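Local coordinates for protein triacylglycerol lipase (Yarrowia lipolytica, PDB 3O0D) that probably hydrolyses triacylglycerols to release fatty acids, as an extracellular yeast lipase of the alpha/beta-hydrolase fold, at residues S8-E13 / P257-V262; K39-G44 / P51-I56; L72-A77 / E149-Y154; D212-S217 / M264-S269. One frame throughout, in Å; residues are numbered along the deposited sequence.

Contact 1. Residues S8-E13 / P257-V262; sequences SHIDQE and PPLSNV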
# COMPACT_ATOMS: atom_id res chain seq x y z
N SER A 8 -4.13 18.19 -8.46
CA SER A 8 -3.74 19.35 -7.64
C SER A 8 -2.29 19.12 -7.17
O SER A 8 -1.85 18.00 -6.93
CB SER A 8 -4.64 19.37 -6.34
OG SER A 8 -5.97 19.74 -6.72
N HIS A 9 -1.57 20.22 -7.02
CA HIS A 9 -0.24 20.17 -6.45
C HIS A 9 -0.18 19.99 -4.96
O HIS A 9 -1.23 20.08 -4.30
CB HIS A 9 0.55 21.49 -6.88
CG HIS A 9 0.93 21.52 -8.30
ND1 HIS A 9 1.92 20.69 -8.80
CD2 HIS A 9 0.42 22.19 -9.38
CE1 HIS A 9 2.06 20.93 -10.11
NE2 HIS A 9 1.14 21.79 -10.48
N ILE A 10 1.04 19.74 -4.43
CA ILE A 10 1.21 19.53 -2.99
C ILE A 10 2.34 20.42 -2.49
O ILE A 10 3.11 20.96 -3.31
CB ILE A 10 1.62 18.05 -2.64
CG1 ILE A 10 2.97 17.62 -3.28
CG2 ILE A 10 0.44 17.08 -3.11
CD1 ILE A 10 3.42 16.19 -2.72
N ASP A 11 2.45 20.53 -1.18
CA ASP A 11 3.51 21.28 -0.58
C ASP A 11 4.64 20.37 -0.07
O ASP A 11 4.54 19.21 -0.11
CB ASP A 11 2.97 22.15 0.54
CG ASP A 11 2.41 21.35 1.70
OD1 ASP A 11 2.57 20.18 1.80
OD2 ASP A 11 1.79 21.98 2.54
N GLN A 12 5.75 20.97 0.34
CA GLN A 12 6.92 20.19 0.61
C GLN A 12 6.69 19.28 1.84
O GLN A 12 7.19 18.16 1.85
CB GLN A 12 8.12 21.09 0.88
CG GLN A 12 9.47 20.34 1.09
CD GLN A 12 9.95 19.71 -0.21
OE1 GLN A 12 10.02 20.34 -1.29
NE2 GLN A 12 10.22 18.42 -0.14
N GLU A 13 5.91 19.78 2.80
CA GLU A 13 5.63 18.96 3.97
C GLU A 13 4.93 17.61 3.56
O GLU A 13 5.25 16.55 4.13
CB GLU A 13 4.81 19.71 4.99
CG GLU A 13 4.61 18.93 6.18
CD GLU A 13 3.77 19.66 7.26
OE1 GLU A 13 3.35 20.81 7.04
OE2 GLU A 13 3.55 19.03 8.34
N PRO A 257 11.57 12.82 -7.41
CA PRO A 257 10.91 13.73 -8.30
C PRO A 257 10.96 15.16 -7.70
O PRO A 257 11.01 15.37 -6.43
CB PRO A 257 9.46 13.24 -8.29
CG PRO A 257 9.29 12.48 -6.97
CD PRO A 257 10.64 11.86 -6.73
N PRO A 258 10.89 16.14 -8.59
CA PRO A 258 10.66 17.51 -8.14
C PRO A 258 9.28 17.62 -7.42
O PRO A 258 8.32 16.91 -7.67
CB PRO A 258 10.65 18.35 -9.40
CG PRO A 258 10.91 17.46 -10.48
CD PRO A 258 10.86 16.02 -10.07
N LEU A 259 9.22 18.61 -6.52
CA LEU A 259 7.96 18.86 -5.80
C LEU A 259 6.80 19.14 -6.73
O LEU A 259 5.70 18.68 -6.44
CB LEU A 259 8.19 20.13 -4.89
CG LEU A 259 6.95 20.55 -4.09
CD1 LEU A 259 6.49 19.45 -3.16
CD2 LEU A 259 7.42 21.77 -3.17
N SER A 260 7.04 19.85 -7.84
CA SER A 260 5.96 20.20 -8.75
C SER A 260 5.29 18.95 -9.41
O SER A 260 4.23 19.09 -10.00
CB SER A 260 6.52 21.08 -9.86
OG SER A 260 7.70 20.50 -10.42
N ASN A 261 5.98 17.84 -9.31
CA ASN A 261 5.61 16.68 -10.14
C ASN A 261 5.06 15.53 -9.32
O ASN A 261 4.84 14.42 -9.86
CB ASN A 261 6.80 16.22 -10.93
CG ASN A 261 6.96 17.10 -12.15
OD1 ASN A 261 6.60 16.72 -13.33
ND2 ASN A 261 7.47 18.27 -11.92
N VAL A 262 4.63 15.80 -8.10
CA VAL A 262 3.83 14.80 -7.38
C VAL A 262 2.40 15.46 -7.19
O VAL A 262 2.31 16.55 -6.59
CB VAL A 262 4.46 14.49 -6.02
CG1 VAL A 262 3.61 13.42 -5.19
CG2 VAL A 262 5.93 14.03 -6.07
O HOH W 1 2.98 19.25 -6.65

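Contact 2. Residues K39-G44 / P51-I56; sequences KPFNCG and PNVELI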
# COMPACT_ATOMS: atom_id res chain seq x y z
N LYS A 39 18.42 -4.96 15.14
CA LYS A 39 17.87 -4.11 16.26
C LYS A 39 18.94 -3.07 16.61
O LYS A 39 20.17 -3.35 16.58
CB LYS A 39 17.39 -5.01 17.47
CG LYS A 39 16.03 -5.82 17.20
CD LYS A 39 15.71 -6.91 18.28
CE LYS A 39 14.22 -7.35 18.31
NZ LYS A 39 13.80 -8.15 17.11
N PRO A 40 18.53 -1.82 16.95
CA PRO A 40 17.15 -1.42 17.05
C PRO A 40 16.52 -1.30 15.75
O PRO A 40 15.42 -1.79 15.60
CB PRO A 40 17.21 -0.02 17.74
CG PRO A 40 18.53 0.14 18.19
CD PRO A 40 19.43 -0.72 17.33
N PHE A 41 17.16 -0.63 14.80
CA PHE A 41 16.55 -0.44 13.49
C PHE A 41 17.63 -0.03 12.51
O PHE A 41 17.67 1.11 12.06
CB PHE A 41 15.46 0.62 13.54
CG PHE A 41 14.52 0.58 12.37
CD1 PHE A 41 13.76 -0.55 12.11
CD2 PHE A 41 14.39 1.67 11.53
CE1 PHE A 41 12.89 -0.59 11.04
CE2 PHE A 41 13.52 1.64 10.46
CZ PHE A 41 12.77 0.51 10.21
N ASN A 42 18.52 -0.97 12.19
CA ASN A 42 19.68 -0.65 11.38
C ASN A 42 19.71 -1.49 10.10
O ASN A 42 19.57 -2.72 10.18
CB ASN A 42 20.95 -0.98 12.20
CG ASN A 42 21.03 -0.18 13.48
OD1 ASN A 42 20.62 0.95 13.52
ND2 ASN A 42 21.52 -0.79 14.55
N CYS A 43 19.81 -0.86 8.93
CA CYS A 43 19.72 -1.60 7.68
C CYS A 43 20.26 -0.75 6.54
O CYS A 43 19.79 -0.81 5.41
CB CYS A 43 18.27 -2.00 7.39
SG CYS A 43 17.23 -0.66 6.76
N GLY A 44 21.26 0.05 6.87
CA GLY A 44 21.89 0.98 5.93
C GLY A 44 21.11 2.30 5.78
O GLY A 44 20.44 2.78 6.74
N PRO A 51 15.34 7.83 13.53
CA PRO A 51 15.84 7.79 14.92
C PRO A 51 14.64 7.43 15.83
O PRO A 51 13.48 7.82 15.62
CB PRO A 51 16.29 9.27 15.22
CG PRO A 51 15.47 10.11 14.16
CD PRO A 51 15.33 9.20 12.91
N ASN A 52 14.99 6.77 16.91
CA ASN A 52 14.00 6.35 17.93
C ASN A 52 12.98 5.38 17.46
O ASN A 52 11.87 5.30 17.98
CB ASN A 52 13.34 7.59 18.56
CG ASN A 52 13.25 7.48 20.06
OD1 ASN A 52 13.37 6.42 20.68
ND2 ASN A 52 12.95 8.70 20.72
N VAL A 53 13.38 4.56 16.45
CA VAL A 53 12.49 3.51 15.99
C VAL A 53 13.11 2.21 16.46
O VAL A 53 14.32 2.03 16.45
CB VAL A 53 12.39 3.50 14.46
CG1 VAL A 53 11.74 2.17 13.90
CG2 VAL A 53 11.54 4.72 13.96
N GLU A 54 12.22 1.33 16.92
CA GLU A 54 12.67 -0.08 17.30
C GLU A 54 11.87 -1.09 16.53
O GLU A 54 10.63 -1.04 16.44
CB GLU A 54 12.62 -0.28 18.80
CG GLU A 54 11.28 -0.16 19.33
CD GLU A 54 11.23 -0.54 20.85
OE1 GLU A 54 12.01 -1.39 21.32
OE2 GLU A 54 10.40 0.04 21.57
N LEU A 55 12.64 -2.03 15.95
CA LEU A 55 12.09 -3.17 15.28
C LEU A 55 11.44 -4.07 16.40
O LEU A 55 12.13 -4.37 17.42
CB LEU A 55 13.17 -3.89 14.55
CG LEU A 55 12.69 -5.21 13.88
CD1 LEU A 55 11.68 -4.97 12.68
CD2 LEU A 55 13.89 -6.01 13.43
N ILE A 56 10.19 -4.43 16.17
CA ILE A 56 9.52 -5.36 17.12
C ILE A 56 9.73 -6.80 16.60
O ILE A 56 10.23 -7.69 17.36
CB ILE A 56 8.04 -5.01 17.37
CG1 ILE A 56 7.98 -3.59 18.07
CG2 ILE A 56 7.40 -6.15 18.31
CD1 ILE A 56 9.11 -3.32 19.13

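Contact 3. Residues L72-A77 / E149-Y154; sequences LAVDHA and EQYPDY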
# COMPACT_ATOMS: atom_id res chain seq x y z
N LEU A 72 7.16 -5.24 11.86
CA LEU A 72 6.38 -4.41 12.75
C LEU A 72 7.40 -3.61 13.48
O LEU A 72 8.36 -4.14 14.10
CB LEU A 72 5.60 -5.35 13.70
CG LEU A 72 4.72 -4.73 14.79
CD1 LEU A 72 3.67 -3.76 14.29
CD2 LEU A 72 4.10 -5.90 15.63
N ALA A 73 7.19 -2.25 13.56
CA ALA A 73 8.16 -1.45 14.34
C ALA A 73 7.39 -0.35 15.09
O ALA A 73 6.22 -0.09 14.77
CB ALA A 73 9.14 -0.76 13.36
N VAL A 74 8.07 0.27 16.08
CA VAL A 74 7.45 1.36 16.88
C VAL A 74 8.40 2.58 16.75
O VAL A 74 9.59 2.47 17.02
CB VAL A 74 7.36 0.95 18.34
CG1 VAL A 74 6.75 2.16 19.14
CG2 VAL A 74 6.40 -0.25 18.46
N ASP A 75 7.82 3.73 16.39
CA ASP A 75 8.64 4.97 16.18
C ASP A 75 8.15 5.85 17.38
O ASP A 75 7.02 6.38 17.40
CB ASP A 75 8.24 5.59 14.90
CG ASP A 75 9.08 6.83 14.55
OD1 ASP A 75 9.50 7.51 15.52
OD2 ASP A 75 9.29 7.12 13.35
N HIS A 76 9.04 5.94 18.34
CA HIS A 76 8.84 6.75 19.56
C HIS A 76 9.03 8.21 19.24
O HIS A 76 8.67 9.06 20.10
CB HIS A 76 9.88 6.29 20.58
CG HIS A 76 9.68 4.87 21.02
ND1 HIS A 76 8.58 4.48 21.75
CD2 HIS A 76 10.40 3.75 20.78
CE1 HIS A 76 8.64 3.16 21.96
NE2 HIS A 76 9.75 2.71 21.41
N ALA A 77 9.64 8.56 18.10
CA ALA A 77 9.76 10.02 17.78
C ALA A 77 8.48 10.50 17.19
O ALA A 77 7.99 11.60 17.50
CB ALA A 77 10.92 10.30 16.83
N GLU A 149 -1.67 -2.48 22.44
CA GLU A 149 -2.00 -2.35 23.89
C GLU A 149 -0.86 -1.72 24.67
O GLU A 149 -1.04 -1.00 25.65
CB GLU A 149 -2.44 -3.72 24.49
CG GLU A 149 -3.71 -4.23 23.84
CD GLU A 149 -4.92 -3.32 24.04
OE1 GLU A 149 -5.24 -3.00 25.22
OE2 GLU A 149 -5.55 -2.92 23.02
N GLN A 150 0.37 -1.98 24.26
CA GLN A 150 1.49 -1.43 24.90
C GLN A 150 1.65 0.09 24.66
O GLN A 150 2.14 0.80 25.52
CB GLN A 150 2.73 -2.16 24.41
CG GLN A 150 3.96 -1.68 25.04
CD GLN A 150 5.13 -2.64 24.80
OE1 GLN A 150 5.04 -3.59 23.99
NE2 GLN A 150 6.25 -2.36 25.47
N TYR A 151 1.28 0.55 23.47
CA TYR A 151 1.38 1.95 23.06
C TYR A 151 0.07 2.49 22.61
O TYR A 151 -0.19 2.72 21.42
CB TYR A 151 2.43 2.11 21.90
CG TYR A 151 3.78 1.63 22.37
CD1 TYR A 151 4.56 2.47 23.15
CD2 TYR A 151 4.29 0.38 22.02
CE1 TYR A 151 5.77 2.08 23.65
CE2 TYR A 151 5.60 -0.03 22.52
CZ TYR A 151 6.31 0.86 23.33
OH TYR A 151 7.58 0.55 23.87
N PRO A 152 -0.88 2.63 23.55
CA PRO A 152 -2.28 2.77 23.08
C PRO A 152 -2.65 4.11 22.50
O PRO A 152 -3.65 4.25 21.78
CB PRO A 152 -3.09 2.59 24.40
CG PRO A 152 -2.14 2.66 25.45
CD PRO A 152 -0.74 2.46 24.98
N ASP A 153 -1.78 5.11 22.72
CA ASP A 153 -2.05 6.39 22.09
C ASP A 153 -1.16 6.66 20.84
O ASP A 153 -1.28 7.69 20.23
CB ASP A 153 -2.07 7.56 23.09
CG ASP A 153 -0.75 7.96 23.62
OD1 ASP A 153 0.30 7.41 23.24
OD2 ASP A 153 -0.77 8.89 24.50
N TYR A 154 -0.38 5.65 20.43
CA TYR A 154 0.34 5.80 19.09
C TYR A 154 -0.58 5.57 17.90
O TYR A 154 -1.51 4.76 17.98
CB TYR A 154 1.58 4.86 19.05
CG TYR A 154 2.78 5.25 19.87
CD1 TYR A 154 2.70 6.13 21.03
CD2 TYR A 154 4.02 4.75 19.53
CE1 TYR A 154 3.84 6.43 21.78
CE2 TYR A 154 5.13 5.00 20.29
CZ TYR A 154 5.06 5.90 21.38
OH TYR A 154 6.24 6.10 22.00

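Contact 4. Residues D212-S217 / M264-S269; sequences DVSKVS and MCQGQS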
# COMPACT_ATOMS: atom_id res chain seq x y z
N ASP A 212 -13.93 14.03 -2.63
CA ASP A 212 -12.94 15.04 -3.01
C ASP A 212 -11.64 14.60 -2.30
O ASP A 212 -11.49 14.65 -1.06
CB ASP A 212 -13.45 16.44 -2.60
CG ASP A 212 -12.40 17.53 -2.79
OD1 ASP A 212 -11.25 17.27 -3.31
OD2 ASP A 212 -12.70 18.63 -2.30
N VAL A 213 -10.67 14.18 -3.11
CA VAL A 213 -9.39 13.66 -2.57
C VAL A 213 -8.25 14.51 -3.14
O VAL A 213 -7.11 14.01 -3.30
CB VAL A 213 -9.17 12.13 -2.88
CG1 VAL A 213 -10.26 11.28 -2.08
CG2 VAL A 213 -9.27 11.81 -4.36
N SER A 214 -8.49 15.79 -3.32
CA SER A 214 -7.51 16.71 -3.90
C SER A 214 -6.49 17.22 -2.88
O SER A 214 -5.50 17.77 -3.26
CB SER A 214 -8.21 17.90 -4.53
OG SER A 214 -8.88 18.63 -3.55
N LYS A 215 -6.76 16.98 -1.59
CA LYS A 215 -5.92 17.52 -0.53
C LYS A 215 -5.28 16.53 0.40
O LYS A 215 -5.89 15.50 0.77
CB LYS A 215 -6.73 18.59 0.31
CG LYS A 215 -6.96 19.89 -0.56
CD LYS A 215 -7.91 20.83 0.15
CE LYS A 215 -8.27 22.02 -0.69
NZ LYS A 215 -9.42 21.68 -1.56
N VAL A 216 -4.09 16.87 0.88
CA VAL A 216 -3.43 16.17 1.96
C VAL A 216 -3.83 16.86 3.25
O VAL A 216 -3.83 18.11 3.30
CB VAL A 216 -1.92 16.27 1.84
CG1 VAL A 216 -1.27 15.60 2.94
CG2 VAL A 216 -1.48 15.60 0.45
N SER A 217 -4.30 16.10 4.22
CA SER A 217 -4.79 16.78 5.42
C SER A 217 -4.58 15.90 6.64
O SER A 217 -4.38 14.70 6.51
CB SER A 217 -6.23 17.18 5.21
OG SER A 217 -7.04 16.07 5.46
N MET A 264 -2.06 15.27 -6.54
CA MET A 264 -3.17 14.49 -5.99
C MET A 264 -4.23 14.38 -7.08
O MET A 264 -4.58 15.38 -7.73
CB MET A 264 -3.77 15.33 -4.83
CG MET A 264 -2.79 15.77 -3.72
SD MET A 264 -2.01 14.36 -2.96
CE MET A 264 -3.39 13.63 -1.96
N CYS A 265 -4.70 13.15 -7.36
CA CYS A 265 -5.58 12.92 -8.52
C CYS A 265 -6.99 12.73 -7.99
O CYS A 265 -7.11 11.97 -7.07
CB CYS A 265 -5.16 11.56 -9.15
SG CYS A 265 -3.38 11.69 -9.67
N GLN A 266 -7.94 13.38 -8.62
CA GLN A 266 -9.42 13.03 -8.35
C GLN A 266 -9.76 11.71 -9.00
O GLN A 266 -9.16 11.27 -10.00
CB GLN A 266 -10.35 14.06 -8.80
CG GLN A 266 -10.15 15.42 -8.08
CD GLN A 266 -10.70 15.49 -6.72
OE1 GLN A 266 -10.87 14.49 -6.05
NE2 GLN A 266 -10.93 16.72 -6.24
N GLY A 267 -10.74 11.05 -8.40
CA GLY A 267 -11.40 9.90 -9.05
C GLY A 267 -10.83 8.52 -8.90
O GLY A 267 -9.70 8.29 -8.44
N GLN A 268 -11.58 7.55 -9.43
CA GLN A 268 -11.10 6.21 -9.31
C GLN A 268 -10.25 5.82 -10.55
O GLN A 268 -9.61 4.76 -10.54
CB GLN A 268 -12.30 5.20 -9.09
CG GLN A 268 -12.97 5.41 -7.70
CD GLN A 268 -14.30 4.69 -7.57
OE1 GLN A 268 -14.71 4.27 -6.45
NE2 GLN A 268 -14.99 4.58 -8.69
N SER A 269 -10.36 6.61 -11.61
CA SER A 269 -9.47 6.48 -12.77
C SER A 269 -9.26 7.85 -13.35
O SER A 269 -10.21 8.63 -13.52
CB SER A 269 -10.07 5.45 -13.79
OG SER A 269 -9.42 5.48 -15.07

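Contact 1. Residues S8-E13 / P257-V262
Near the edge of the central sheet of this alpha/beta-hydrolase, the chain leaves strand 3-8 and turns into helix 12-27, and the loop leading into strand 262-265 packs against that turn. Asp11 is the N-cap residue of the helix, and its OD1 is hydrogen-bonded to Ser14 OG. Leu259, in a short 3-10 segment, buries the most surface here. With CG anti to the backbone N (chi1 179°), this leucine points its two methyls at different partners: Leu259 CD1 sits 3.6 Å from Asp11 O and 4.0 Å from Ile10 CG1, while Leu259 CD2 meets the bent side chain of Gln12 at OE1, 3.5 Å away. The amide nitrogen of Gln12 is held by Asn16 OD1. Ile10 takes the crowded first torsion, with CG1 between the backbone N and the carbonyl carbon (chi1 61°). From there the side chain crosses that of the buried Val262 obliquely, Ile10 CD1 lying 3.7 Å from Val262 CG1. Tyr15 of helix 12-27 touches Ile10, Leu259 and Val262 alike and completes the apolar patch. The polar backbone groups beside this patch are joined through water rather than directly. One water accepts from Ile10 N and donates to both Leu259 O and Val262 O, bridging the two segments through main-chain atoms. Its fourth partner is the imidazole of His9, whose ND1 meets it in the ring plane at 2.8 Å.

Contact 2. Residues K39-G44 / P51-I56
The N-terminal region of this class 3 lipase lays an irregular loop along strand 53-60, which is an outermost strand of the central sheet. One backbone hydrogen bond joins the two segments: Leu55 N donates to Pro40 O over 2.8 Å, nearly straight at 165° and in the plane of the carbonyl. Pro40 follows a cis peptide bond, and the next two residues, Phe41 and Asn42, together face a single residue of the same loop in a classic beta bulge. Phe41 does most of the apolar work. Its CG lies anti to the backbone N (chi1 -162°), which sets the ring alongside Val53, the two side chains pointing the same way. Val53 CG1 rests over one face in a CH-pi contact, 3.6 Å from the ring centroid, while Leu55 CB comes to the ring edge, 4.2 Å from Phe41 CD1. Ile27 of helix 12-27 and Phe50 also touch this buried ring. At the solvent side the long chain of Lys39 runs past the strand, bringing CE to 3.7 Å from Leu55 O. Beyond the bulge, Cys43 is tied to Cys47 by a disulfide. A bulged, disulfide-bearing loop thus flanks the edge strand of an alpha/beta-hydrolase sheet.

Contact 3. Residues L72-A77 / E149-Y154
This is an aromatic cluster on the periphery of the fold, where the end of strand 68-75 meets the turn that follows helix 127-150. His76, Tyr151 and Tyr154 form it, with Val74 wedged among the rings. The imidazole of His76 and the hydroxyl of Tyr154 are joined by a hydrogen bond of 2.9 Å from ND1 to OH, lying near the planes of both rings; either atom could be the donor. Glu54 OE2 binds NE2 on the far side, so both nitrogens are engaged and the rotation of the imidazole is fixed. The carboxylate would tend to raise the histidine's pKa. Helix 127-150 ends just before Tyr151, and a type I beta turn from Tyr151 to Tyr154, closed by Tyr154 N to Tyr151 O, leads into strand 155-161 of the alpha/beta-hydrolase sheet; both tyrosine side chains point toward segment 72-77. The edge of His76 approaches the face of Tyr151 in an offset edge-to-face pair, centroids 5.3 Å apart and planes at 66°. Val74 CG1 stands almost over the centre of the Tyr151 ring, 4.2 Å from its centroid, with Gln150 CG on the opposite face. An alanine in place of Tyr151 would remove that ring and probably loosen the packing around Val74 and His76. The same Val74 methyl also reaches the edge of the second tyrosine, with CG1 3.5 Å from Tyr154 CE2.

Contact 4. Residues D212-S217 / M264-S269
Strand 262-265 of the alpha/beta-hydrolase sheet runs out beside the loop preceding strand 222-227, and the loop meets it through an Asx turn at Asp212, the two touching parts heading in nearly opposite directions. Hydrogen bonds come first. Asp212 OD1 is gripped by three donors: Ser214 N, Ser214 OG on the syn lone pair, and Gln266 NE2, which comes from above the carboxylate plane at 3.0 Å. The Gln266 chain bends at chi2 (-77°), so that its amide also turns OE1 to Val213 N, 3.0 Å away and almost straight at 171°, using a lone pair in the carbonyl plane. Both ends of one amide are therefore spent on the loop backbone and its turn-forming aspartate. An alanine in place of Gln266 would remove both bonds and probably leave the Asx turn less firmly tied to the strand end. Van der Waals contacts follow. Val213 CG2 occupies the crowded first-torsion position and lies 3.5 Å from Cys265 O. Met264 folds back at chi2 and chi3; its CB and CG lie against Ser214 O, each at 3.4 Å. The apolar Met264 and Val216 side chains cross at about a right angle, Met264 CE lying 3.7 Å from Val216 CG2.

The four contacts fall into two pairs at opposite ends of one sheet. Contacts 1 and 4, with centres 14 Å apart, both reach strand 262-265, contact 1 also the end of its neighbour 3-8, and Ser8 O and Met264 N lie 2.8 Å apart in a probable hydrogen bond. The side chains of His9 and Val216 each lie about 4 Å from a bound MPD, probably from the crystallisation liquor. Contacts 2 and 3, 13 Å between centres, meet on neighbouring strands 53-60 and 68-75, where Ile56 N and Leu72 O probably hydrogen-bond at 2.8 Å. Between the pairs the centres are about 29 to 33 Å apart. Strand 155-161, which follows contact 3, leads to a probable nucleophile elbow.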